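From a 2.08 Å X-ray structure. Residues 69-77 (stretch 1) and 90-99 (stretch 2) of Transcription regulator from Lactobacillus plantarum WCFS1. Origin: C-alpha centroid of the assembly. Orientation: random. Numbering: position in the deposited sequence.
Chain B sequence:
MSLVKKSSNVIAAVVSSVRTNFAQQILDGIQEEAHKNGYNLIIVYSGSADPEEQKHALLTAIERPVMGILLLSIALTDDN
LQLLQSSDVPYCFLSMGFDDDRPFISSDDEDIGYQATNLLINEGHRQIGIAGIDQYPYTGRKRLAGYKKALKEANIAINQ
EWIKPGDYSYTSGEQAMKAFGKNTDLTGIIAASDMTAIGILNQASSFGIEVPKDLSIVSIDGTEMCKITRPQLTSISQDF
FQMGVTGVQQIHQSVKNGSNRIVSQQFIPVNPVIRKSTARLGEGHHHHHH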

# COMPACT_ATOMS: atom_id res chain seq x y z
N ILE B 69 -20.34 11.28 -3.30
CA ILE B 69 -19.68 10.16 -2.65
C ILE B 69 -19.17 9.14 -3.66
O ILE B 69 -19.90 8.71 -4.54
N LEU B 70 -17.90 8.77 -3.52
CA LEU B 70 -17.28 7.78 -4.39
C LEU B 70 -16.95 6.56 -3.52
O LEU B 70 -16.30 6.70 -2.48
N LEU B 71 -17.41 5.39 -3.94
CA LEU B 71 -17.15 4.19 -3.15
C LEU B 71 -16.14 3.29 -3.86
O LEU B 71 -16.44 2.68 -4.89
N LEU B 72 -14.94 3.24 -3.29
CA LEU B 72 -13.85 2.45 -3.84
C LEU B 72 -13.95 0.98 -3.52
O LEU B 72 -13.52 0.52 -2.46
N SER B 73 -14.54 0.23 -4.45
CA SER B 73 -14.70 -1.20 -4.30
C SER B 73 -15.27 -1.60 -2.95
O SER B 73 -14.65 -2.38 -2.21
N ILE B 74 -16.43 -1.07 -2.61
CA ILE B 74 -17.09 -1.39 -1.35
C ILE B 74 -18.38 -2.15 -1.65
O ILE B 74 -19.21 -1.69 -2.44
N ALA B 75 -18.55 -3.31 -1.02
CA ALA B 75 -19.75 -4.12 -1.22
C ALA B 75 -20.75 -3.80 -0.11
O ALA B 75 -20.73 -4.40 0.96
N LEU B 76 -21.63 -2.83 -0.38
CA LEU B 76 -22.63 -2.43 0.61
C LEU B 76 -23.73 -3.48 0.78
O LEU B 76 -24.08 -4.18 -0.16
N THR B 77 -24.26 -3.58 1.98
CA THR B 77 -25.34 -4.52 2.24
C THR B 77 -26.60 -3.97 1.57
O THR B 77 -26.62 -2.81 1.14
N PRO B 90 -25.34 12.47 -4.69
CA PRO B 90 -24.77 11.87 -5.91
C PRO B 90 -23.70 10.86 -5.51
O PRO B 90 -22.85 11.16 -4.66
N TYR B 91 -23.72 9.67 -6.09
CA TYR B 91 -22.72 8.68 -5.74
C TYR B 91 -22.36 7.81 -6.94
O TYR B 91 -23.12 7.70 -7.90
N CYS B 92 -21.18 7.18 -6.86
CA CYS B 92 -20.70 6.30 -7.91
C CYS B 92 -19.68 5.34 -7.31
O CYS B 92 -18.85 5.74 -6.49
N PHE B 93 -19.76 4.07 -7.71
CA PHE B 93 -18.83 3.06 -7.23
C PHE B 93 -17.62 3.00 -8.16
O PHE B 93 -17.76 3.14 -9.38
N LEU B 94 -16.44 2.81 -7.59
CA LEU B 94 -15.21 2.72 -8.37
C LEU B 94 -14.52 1.37 -8.16
O LEU B 94 -14.51 0.82 -7.05
N SER B 95 -13.96 0.83 -9.25
CA SER B 95 -13.23 -0.43 -9.25
C SER B 95 -14.09 -1.67 -8.94
O SER B 95 -13.56 -2.70 -8.53
N MSE B 96 -15.39 -1.56 -9.16
CA MSE B 96 -16.30 -2.67 -8.92
C MSE B 96 -17.54 -2.56 -9.80
O MSE B 96 -18.13 -1.49 -9.93
N GLY B 97 -17.93 -3.68 -10.42
CA GLY B 97 -19.11 -3.69 -11.27
C GLY B 97 -20.27 -4.35 -10.56
O GLY B 97 -20.10 -4.96 -9.50
N PHE B 98 -21.47 -4.23 -11.13
CA PHE B 98 -22.67 -4.79 -10.54
C PHE B 98 -23.62 -5.33 -11.60
O PHE B 98 -23.56 -4.91 -12.76
N ASP B 99 -24.50 -6.24 -11.19
CA ASP B 99 -25.47 -6.81 -12.12
C ASP B 99 -26.63 -5.86 -12.37
O ASP B 99 -27.21 -5.86 -13.46

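The apolar centre of the contact is Leu71 against Phe93: Leu71 CA and Phe93 CA, in paired residues of two parallel strands, lie 4.5 Å apart. Both CA-to-CB bonds point to the same face of the sheet. Leu71 (chi1 m, chi2 88°, p) sets its CB 3.8 Å from Phe93 CD2; the same CB lies 4.2 Å from the ring centroid and 28° off the ring normal, which makes this a CH-pi contact over the ring face. The end of the Phe93 side chain (chi1 m, chi2 77°) comes nearer to the first stretch, and its far edge meets the loop that follows the strand: Leu76 CD1 is 3.7 Å from Phe93 CZ and Ile74 O is 3.2 Å from Phe93 CE2, both near the ring plane. Leu76 (m, t) starts sideways, and its end comes nearer to make this contact.

Farther back along this face, Leu71 CD1 lies 4.3 Å from Tyr91 CB, and Ile69 CB (chi1 m, chi2 t) is 4.2 Å from Tyr91 CB. The end of the Tyr91 side chain (chi1 p) then leads away, although Leu71 CD1 still lies obliquely by its ring.

The other face carries Leu70, Leu72, Cys92 and Leu94. Leu94 (m, t) touches two residues of the other strand: its CD1 is 4.2 Å from Leu70 CB and 3.2 Å from Leu72 CD2, the latter a very tight apolar approach. Leu72 is m with chi2 at -161°, and its end swings nearer to the second stretch. Leu70 (m, t) places CD2 4.2 Å from CB of Cys92, whose chi1 is t.

Main-chain hydrogen bonds fix this register, among them Leu71 N to Cys92 O at 2.9 Å and Leu94 N to Leu71 O at 2.7 Å. Ser73 N to Leu94 O, also 2.7 Å, carries the pairing one residue past the end of strand 69-72.

Past that point Met96, a selenomethionine, points toward the first stretch. With chi1 and chi2 both t and chi3 m, it extends before turning at its end: Met96 SE is 3.6 Å from Ile74 O, while Met96 CE lies 4.3 Å from Ala75 CB and 3.5 Å from Ser73 OG.

The polar edge is formed by Ser73 (chi1 t) and Ser95. Ser73 OG is 3.9 Å from Ser95 O, too far for a direct hydrogen bond, and a water bridges them. The water O donates to Ser95 O at 2.8 Å and hydrogen-bonds Ser73 OG at 3.2 Å.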

# COMPACT_ATOMS: atom_id res chain seq x y z
CB ILE B 69 -20.64 9.43 -1.67
CG1 ILE B 69 -21.14 10.42 -0.61
CG2 ILE B 69 -19.91 8.27 -1.00
CD1 ILE B 69 -22.11 9.80 0.37
CB LEU B 70 -16.00 8.35 -5.01
CG LEU B 70 -16.19 9.59 -5.88
CD1 LEU B 70 -14.82 10.12 -6.33
CD2 LEU B 70 -17.04 9.24 -7.08
CB LEU B 71 -18.46 3.42 -2.88
CG LEU B 71 -19.50 4.24 -2.11
CD1 LEU B 71 -20.37 5.02 -3.09
CD2 LEU B 71 -20.36 3.32 -1.27
CB LEU B 72 -12.50 2.98 -3.33
CG LEU B 72 -12.19 4.46 -3.56
CD1 LEU B 72 -10.69 4.70 -3.42
CD2 LEU B 72 -12.65 4.88 -4.94
CB SER B 73 -13.35 -1.89 -4.53
OG SER B 73 -13.52 -3.28 -4.72
CB ILE B 74 -17.44 -0.12 -0.52
CG1 ILE B 74 -16.31 0.19 0.47
CG2 ILE B 74 -18.74 -0.33 0.25
CD1 ILE B 74 -15.05 0.69 -0.16
CB ALA B 75 -19.39 -5.60 -1.19
CB LEU B 76 -23.28 -1.11 0.19
CG LEU B 76 -22.41 0.14 0.13
CD1 LEU B 76 -23.24 1.30 -0.41
CD2 LEU B 76 -21.88 0.46 1.52
CB THR B 77 -25.60 -4.66 3.75
OG1 THR B 77 -25.92 -3.38 4.30
CG2 THR B 77 -24.37 -5.22 4.45
CB PRO B 90 -24.18 13.08 -6.64
CG PRO B 90 -25.08 14.20 -6.23
CD PRO B 90 -25.27 13.94 -4.75
CB TYR B 91 -23.22 7.80 -4.59
CG TYR B 91 -24.28 6.81 -5.00
CD1 TYR B 91 -23.93 5.54 -5.46
CD2 TYR B 91 -25.64 7.16 -4.98
CE1 TYR B 91 -24.90 4.64 -5.90
CE2 TYR B 91 -26.62 6.26 -5.43
CZ TYR B 91 -26.23 5.01 -5.89
OH TYR B 91 -27.18 4.11 -6.33
CB CYS B 92 -20.04 7.12 -9.03
SG CYS B 92 -19.61 6.18 -10.53
CB PHE B 93 -19.50 1.68 -7.19
CG PHE B 93 -20.48 1.50 -6.06
CD1 PHE B 93 -21.74 2.08 -6.11
CD2 PHE B 93 -20.13 0.75 -4.94
CE1 PHE B 93 -22.65 1.90 -5.06
CE2 PHE B 93 -21.02 0.58 -3.88
CZ PHE B 93 -22.28 1.15 -3.94
CB LEU B 94 -14.23 3.84 -7.98
CG LEU B 94 -14.68 5.30 -8.12
CD1 LEU B 94 -13.55 6.24 -7.74
CD2 LEU B 94 -15.13 5.56 -9.55
CB SER B 95 -12.08 -0.35 -8.25
OG SER B 95 -11.01 -1.18 -8.67
CB MSE B 96 -16.72 -2.70 -7.44
CG MSE B 96 -17.64 -3.85 -7.05
SE MSE B 96 -18.16 -3.76 -5.18
CE MSE B 96 -16.66 -4.73 -4.42
CB PHE B 98 -23.40 -3.72 -9.72
CG PHE B 98 -22.59 -3.19 -8.58
CD1 PHE B 98 -22.52 -3.88 -7.38
CD2 PHE B 98 -21.90 -1.99 -8.70
CE1 PHE B 98 -21.78 -3.39 -6.31
CE2 PHE B 98 -21.16 -1.49 -7.64
CZ PHE B 98 -21.10 -2.19 -6.44
CB ASP B 99 -26.00 -8.14 -11.58
CG ASP B 99 -24.98 -9.26 -11.67
OD1 ASP B 99 -24.57 -9.59 -12.81
OD2 ASP B 99 -24.60 -9.81 -10.62
O HOH W 1 -14.19 -5.13 -7.26